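Local atomic coordinates of CooT (Carboxydothermus hydrogenoformans, PDB entry 6FAN), a protein that probably acts as a nickel chaperone in the maturation pathway of carbon monoxide dehydrogenase. Residues E[6-11]-E[57-62]; E[16-21]-E[39-44]. One frame throughout, in Å; residues are numbered along the deposited sequence.

Contact 1 of 2, residues E[6-11]-E[57-62]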
loop_
_atom_site.group_PDB
_atom_site.type_symbol
_atom_site.label_atom_id
_atom_site.label_comp_id
_atom_site.label_asym_id
_atom_site.label_seq_id
_atom_site.Cartn_x
_atom_site.Cartn_y
_atom_site.Cartn_z
ATOM N N ALA E 6 -3.480 -4.013 8.795
ATOM C CA ALA E 6 -3.870 -4.805 7.615
ATOM C C ALA E 6 -5.037 -5.750 7.937
ATOM O O ALA E 6 -5.012 -6.436 8.960
ATOM C CB ALA E 6 -2.668 -5.590 7.132
ATOM N N PHE E 7 -6.008 -5.805 7.054
ATOM C CA PHE E 7 -7.193 -6.664 7.200
ATOM C C PHE E 7 -7.327 -7.588 5.998
ATOM O O PHE E 7 -6.984 -7.181 4.877
ATOM C CB PHE E 7 -8.463 -5.821 7.293
ATOM C CG PHE E 7 -8.515 -4.927 8.493
ATOM C CD1 PHE E 7 -9.160 -5.361 9.689
ATOM C CD2 PHE E 7 -7.901 -3.637 8.495
ATOM C CE1 PHE E 7 -9.214 -4.522 10.824
ATOM C CE2 PHE E 7 -7.966 -2.829 9.652
ATOM C CZ PHE E 7 -8.629 -3.274 10.793
ATOM N N ILE E 8 -7.824 -8.798 6.232
ATOM C CA ILE E 8 -8.208 -9.698 5.122
ATOM C C ILE E 8 -9.697 -9.509 4.890
ATOM O O ILE E 8 -10.491 -9.604 5.840
ATOM C CB ILE E 8 -7.916 -11.191 5.402
ATOM C CG1 ILE E 8 -6.486 -11.446 5.812
ATOM C CG2 ILE E 8 -8.359 -12.026 4.226
ATOM C CD1 ILE E 8 -5.398 -10.929 4.865
ATOM N N VAL E 9 -10.073 -9.226 3.651
ATOM C CA VAL E 9 -11.465 -8.973 3.314
ATOM C C VAL E 9 -12.030 -10.151 2.485
ATOM O O VAL E 9 -11.548 -10.432 1.367
ATOM C CB VAL E 9 -11.682 -7.586 2.621
ATOM C CG1 VAL E 9 -13.056 -7.502 1.943
ATOM C CG2 VAL E 9 -11.441 -6.414 3.562
ATOM N N ASN E 10 -12.979 -10.857 3.074
ATOM C CA ASN E 10 -13.728 -11.879 2.321
ATOM C C ASN E 10 -15.197 -11.424 2.209
ATOM O O ASN E 10 -15.962 -11.583 3.182
ATOM C CB ASN E 10 -13.633 -13.257 3.030
ATOM C CG ASN E 10 -12.227 -13.642 3.518
ATOM O OD1 ASN E 10 -11.455 -14.205 2.751
ATOM N ND2 ASN E 10 -11.925 -13.432 4.816
ATOM N N GLY E 11 -15.569 -10.875 1.072
ATOM C CA GLY E 11 -16.899 -10.314 0.868
ATOM C C GLY E 11 -17.153 -9.127 1.769
ATOM O O GLY E 11 -16.508 -8.119 1.597
ATOM N N ILE E 57 -5.160 -1.146 5.560
ATOM C CA ILE E 57 -4.621 -1.817 4.383
ATOM C C ILE E 57 -5.578 -3.010 4.174
ATOM O O ILE E 57 -5.649 -3.876 5.025
ATOM C CB ILE E 57 -3.184 -2.343 4.610
ATOM C CG1 ILE E 57 -2.206 -1.180 4.894
ATOM C CG2 ILE E 57 -2.737 -3.149 3.378
ATOM C CD1 ILE E 57 -0.887 -1.635 5.608
ATOM N N LEU E 58 -6.292 -3.055 3.049
ATOM C CA LEU E 58 -7.236 -4.133 2.797
ATOM C C LEU E 58 -6.689 -5.074 1.765
ATOM O O LEU E 58 -6.353 -4.662 0.664
ATOM C CB LEU E 58 -8.606 -3.605 2.346
ATOM C CG LEU E 58 -9.224 -2.498 3.219
ATOM C CD1 LEU E 58 -10.680 -2.355 2.705
ATOM C CD2 LEU E 58 -9.237 -2.855 4.705
ATOM N N LEU E 59 -6.602 -6.332 2.177
ATOM C CA LEU E 59 -6.004 -7.409 1.403
ATOM C C LEU E 59 -7.079 -8.431 1.026
ATOM O O LEU E 59 -8.048 -8.618 1.770
ATOM C CB LEU E 59 -4.907 -8.095 2.245
ATOM C CG LEU E 59 -3.775 -7.227 2.794
ATOM C CD1 LEU E 59 -2.798 -8.004 3.652
ATOM C CD2 LEU E 59 -3.090 -6.460 1.682
ATOM N N GLU E 60 -6.926 -9.056 -0.149
ATOM C CA GLU E 60 -7.797 -10.174 -0.551
ATOM C C GLU E 60 -6.927 -11.372 -0.880
ATOM O O GLU E 60 -5.976 -11.238 -1.652
ATOM C CB GLU E 60 -8.616 -9.762 -1.781
ATOM C CG GLU E 60 -9.974 -10.438 -1.987
ATOM C CD GLU E 60 -11.015 -9.483 -2.618
ATOM O OE1 GLU E 60 -11.130 -8.409 -2.009
ATOM O OE2 GLU E 60 -11.692 -9.807 -3.649
ATOM N N ARG E 61 -7.208 -12.533 -0.269
ATOM C CA ARG E 61 -6.458 -13.769 -0.548
ATOM C C ARG E 61 -6.475 -14.190 -2.015
ATOM O O ARG E 61 -7.444 -13.896 -2.710
ATOM C CB ARG E 61 -6.903 -14.930 0.332
ATOM C CG ARG E 61 -6.656 -14.722 1.825
ATOM C CD ARG E 61 -6.991 -16.029 2.531
ATOM N NE ARG E 61 -6.821 -15.932 3.970
ATOM C CZ ARG E 61 -5.679 -16.161 4.601
ATOM N NH1 ARG E 61 -4.584 -16.469 3.911
ATOM N NH2 ARG E 61 -5.610 -16.031 5.924
ATOM N N GLU E 62 -5.389 -14.824 -2.458
ATOM C CA GLU E 62 -5.376 -15.481 -3.793
ATOM C C GLU E 62 -5.187 -16.966 -3.629
ATOM O O GLU E 62 -6.031 -17.638 -3.024
ATOM C CB GLU E 62 -4.316 -14.920 -4.693
ATOM C CG GLU E 62 -4.583 -13.512 -5.179
ATOM C CD GLU E 62 -3.297 -12.847 -5.647
ATOM O OE1 GLU E 62 -2.183 -13.365 -5.341
ATOM O OE2 GLU E 62 -3.382 -11.798 -6.337
#

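Contact 2 of 2, residues E[16-21]-E[39-44]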
loop_
_atom_site.group_PDB
_atom_site.type_symbol
_atom_site.label_atom_id
_atom_site.label_comp_id
_atom_site.label_asym_id
_atom_site.label_seq_id
_atom_site.Cartn_x
_atom_site.Cartn_y
_atom_site.Cartn_z
ATOM N N LEU E 16 -8.728 -8.732 11.136
ATOM C CA LEU E 16 -7.444 -8.158 11.426
ATOM C C LEU E 16 -6.329 -9.168 11.152
ATOM O O LEU E 16 -6.388 -10.288 11.624
ATOM C CB LEU E 16 -7.388 -7.665 12.862
ATOM C CG LEU E 16 -6.074 -7.041 13.291
ATOM C CD1 LEU E 16 -5.897 -5.686 12.580
ATOM C CD2 LEU E 16 -6.072 -6.950 14.839
ATOM N N PHE E 17 -5.344 -8.765 10.358
ATOM C CA PHE E 17 -4.220 -9.641 10.041
ATOM C C PHE E 17 -2.956 -9.226 10.768
ATOM O O PHE E 17 -2.222 -10.085 11.279
ATOM C CB PHE E 17 -3.989 -9.737 8.530
ATOM C CG PHE E 17 -2.840 -10.632 8.146
ATOM C CD1 PHE E 17 -2.933 -12.024 8.289
ATOM C CD2 PHE E 17 -1.680 -10.097 7.625
ATOM C CE1 PHE E 17 -1.869 -12.855 7.942
ATOM C CE2 PHE E 17 -0.605 -10.911 7.225
ATOM C CZ PHE E 17 -0.707 -12.292 7.386
ATOM N N LEU E 18 -2.709 -7.918 10.849
ATOM C CA LEU E 18 -1.512 -7.389 11.506
ATOM C C LEU E 18 -1.706 -5.893 11.823
ATOM O O LEU E 18 -2.121 -5.119 10.962
ATOM C CB LEU E 18 -0.250 -7.622 10.636
ATOM C CG LEU E 18 1.097 -7.364 11.330
ATOM C CD1 LEU E 18 1.285 -8.297 12.543
ATOM C CD2 LEU E 18 2.331 -7.401 10.434
ATOM N N GLU E 19 -1.409 -5.512 13.046
ATOM C CA GLU E 19 -1.577 -4.150 13.466
ATOM C C GLU E 19 -0.275 -3.419 13.362
ATOM O O GLU E 19 0.781 -3.983 13.423
ATOM C CB GLU E 19 -2.131 -4.044 14.910
ATOM C CG GLU E 19 -3.539 -4.595 15.158
ATOM C CD GLU E 19 -4.303 -4.012 16.365
ATOM O OE1 GLU E 19 -4.077 -4.415 17.490
ATOM O OE2 GLU E 19 -5.180 -3.173 16.205
ATOM N N ARG E 20 -0.386 -2.151 13.094
ATOM C CA ARG E 20 0.783 -1.221 13.088
ATOM C C ARG E 20 1.842 -1.639 12.073
ATOM O O ARG E 20 3.041 -1.583 12.380
ATOM C CB ARG E 20 1.356 -0.955 14.469
ATOM C CG ARG E 20 0.208 -0.709 15.467
ATOM C CD ARG E 20 0.726 -0.481 16.803
ATOM N NE ARG E 20 1.155 0.897 16.943
ATOM C CZ ARG E 20 1.502 1.456 18.102
ATOM N NH1 ARG E 20 1.396 0.782 19.264
ATOM N NH2 ARG E 20 1.924 2.718 18.142
ATOM N N VAL E 21 1.399 -1.973 10.866
ATOM C CA VAL E 21 2.269 -2.321 9.760
ATOM C C VAL E 21 3.105 -1.104 9.370
ATOM O O VAL E 21 2.577 0.030 9.195
ATOM C CB VAL E 21 1.440 -2.741 8.500
ATOM C CG1 VAL E 21 2.363 -3.112 7.306
ATOM C CG2 VAL E 21 0.559 -3.951 8.895
ATOM N N GLN E 39 7.813 -7.588 14.153
ATOM C CA GLN E 39 7.110 -8.808 13.821
ATOM C C GLN E 39 6.784 -8.875 12.336
ATOM O O GLN E 39 6.315 -7.885 11.739
ATOM C CB GLN E 39 5.847 -8.944 14.692
ATOM C CG GLN E 39 5.143 -10.291 14.519
ATOM C CD GLN E 39 3.742 -10.402 15.145
ATOM O OE1 GLN E 39 3.362 -9.630 16.061
ATOM N NE2 GLN E 39 2.941 -11.372 14.626
ATOM N N ARG E 40 7.039 -10.027 11.719
ATOM C CA ARG E 40 6.823 -10.208 10.273
ATOM C C ARG E 40 5.808 -11.292 9.986
ATOM O O ARG E 40 5.758 -12.286 10.689
ATOM C CB ARG E 40 8.136 -10.530 9.570
ATOM C CG ARG E 40 9.150 -9.427 9.699
ATOM C CD ARG E 40 10.551 -9.916 9.404
ATOM N NE ARG E 40 11.459 -8.776 9.478
ATOM C CZ ARG E 40 12.755 -8.815 9.188
ATOM N NH1 ARG E 40 13.346 -9.956 8.816
ATOM N NH2 ARG E 40 13.460 -7.711 9.242
ATOM N N LYS E 41 4.997 -11.088 8.950
ATOM C CA LYS E 41 4.052 -12.099 8.460
ATOM C C LYS E 41 3.969 -12.021 6.953
ATOM O O LYS E 41 4.062 -10.928 6.381
ATOM C CB LYS E 41 2.641 -11.844 8.998
ATOM C CG LYS E 41 2.418 -12.119 10.486
ATOM C CD LYS E 41 0.881 -12.204 10.653
ATOM C CE LYS E 41 0.466 -12.287 12.119
ATOM N NZ LYS E 41 -1.013 -12.385 12.118
ATOM N N VAL E 42 3.825 -13.173 6.298
ATOM C CA VAL E 42 3.732 -13.272 4.853
ATOM C C VAL E 42 2.337 -13.782 4.497
ATOM O O VAL E 42 1.825 -14.704 5.146
ATOM C CB VAL E 42 4.779 -14.246 4.262
ATOM C CG1 VAL E 42 4.714 -14.230 2.744
ATOM C CG2 VAL E 42 6.191 -13.883 4.709
ATOM N N ILE E 43 1.718 -13.216 3.458
ATOM C CA ILE E 43 0.418 -13.698 3.012
ATOM C C ILE E 43 0.289 -13.625 1.512
ATOM O O ILE E 43 0.623 -12.598 0.916
ATOM C CB ILE E 43 -0.772 -12.939 3.734
ATOM C CG1 ILE E 43 -2.123 -13.557 3.332
ATOM C CG2 ILE E 43 -0.736 -11.420 3.457
ATOM C CD1 ILE E 43 -3.241 -13.093 4.268
ATOM N N LYS E 44 -0.169 -14.719 0.892
ATOM C CA LYS E 44 -0.464 -14.736 -0.546
ATOM C C LYS E 44 -1.770 -14.007 -0.751
ATOM O O LYS E 44 -2.839 -14.550 -0.518
ATOM C CB LYS E 44 -0.476 -16.157 -1.146
ATOM C CG LYS E 44 0.868 -16.815 -1.211
ATOM C CD LYS E 44 0.832 -18.159 -1.909
ATOM C CE LYS E 44 2.034 -18.990 -1.460
ATOM N NZ LYS E 44 2.654 -19.714 -2.584
#

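Contact 1 of 2, residues E[6-11]-E[57-62]
Ile8 and Leu59 both turn their first branch beside the backbone N (chi1 -53° and -56°); as bridge partners they project on the same face of the sheet, and Ile8 chi2 (-54°) brings CD1 to 3.9 Å from Leu59 CB. Ala6 and Ile57 share that face, with Ala6 CB 4.1 Å from Ile57 CB and also touching the CD1 methyl of Leu59. On the other face Leu58 CD2 lies 4.0 Å from Phe7 CB, while Leu58 CB meets the CG2 branch of Val9. Between the two layers run three backbone hydrogen bonds: Phe7 N to Ile57 O (2.8 Å), Leu59 N to Phe7 O (2.9 Å) and Val9 N to Leu59 O (2.8 Å). Toward the C-terminal end Arg61 passes Ile8 at about a right angle, its CG 4.0 Å from Ile8 CG2. Glu60 OE1 is covered near Val9; its ion pair with Lys48 is long and weak. Ile57 also packs on Leu52 of the second subunit. Phe7 bonds to Ile57 and Leu59, and Leu59 in turn to Phe7 and Val9; one residue straddling two of the partner strand is the parallel pattern, here joining strands 4-10 and 56-61 within a mixed, otherwise antiparallel sheet.

Contact 2 of 2, residues E[16-21]-E[39-44]
The Phe17 ring is clamped between Lys41 and Ile43, two residues whose side chains leave the same side of strand 40-43. Lys41 CD sits over one face, offset toward the rim and 3.6 Å from Phe17 CZ; Ile43 CD1 covers the opposite face, 4.1 Å from the ring centroid. Ile43 CB also presses on the ring tip, 3.7 Å from Phe17 CZ. The Phe17 CB points toward strand 40-43, CG stands anti to the backbone N (chi1 -180°), and the extended Lys41 chain slides past the side chain in the opposite direction. The ammonium thereby reaches the backbone of Phe17: Lys41 NZ donates to Phe17 O at 2.7 Å, nearly in line with the carbonyl, and lies over the ring face, 4.5 Å from the centroid of the Phe17 ring, in a cation-pi contact. The packing is looser toward exposed Gln39, whose NE2 approaches Leu18 CD1 only to 4.1 Å. Phe17 and Leu18 both face Ala6 in a classic beta bulge, after which the chain turns a corner at Glu19 and Arg20. Strand 30-35 lies between strands 13-27 and 40-43 in the sheet, and its Leu33 touches both Phe17 and Leu18.

In the fold
Contact 2 is nested in the chain between the two segments of contact 1, and their centres are 11 Å apart. Strands 4-10 and 13-27 are sheet neighbours, which joins the contacts directly: Ala6 O lies 2.7 Å from Phe17 N and Ala6 N 2.8 Å from Leu18 O, both probable hydrogen bonds. A second junction is side-chain packing: Ile43 of strand 40-43, an outermost strand of the sheet in this chain, meets Ile8 and Leu59, and Arg61 NH1 lies 3.7 Å from Ile43 CD1, so the sheet curls to bring Ile43 over contact 1. Residues of both contacts touch glycerol, probably from the crystallisation liquor, through weak hydrogen bonds from Arg61 NH2 and Lys41 NZ.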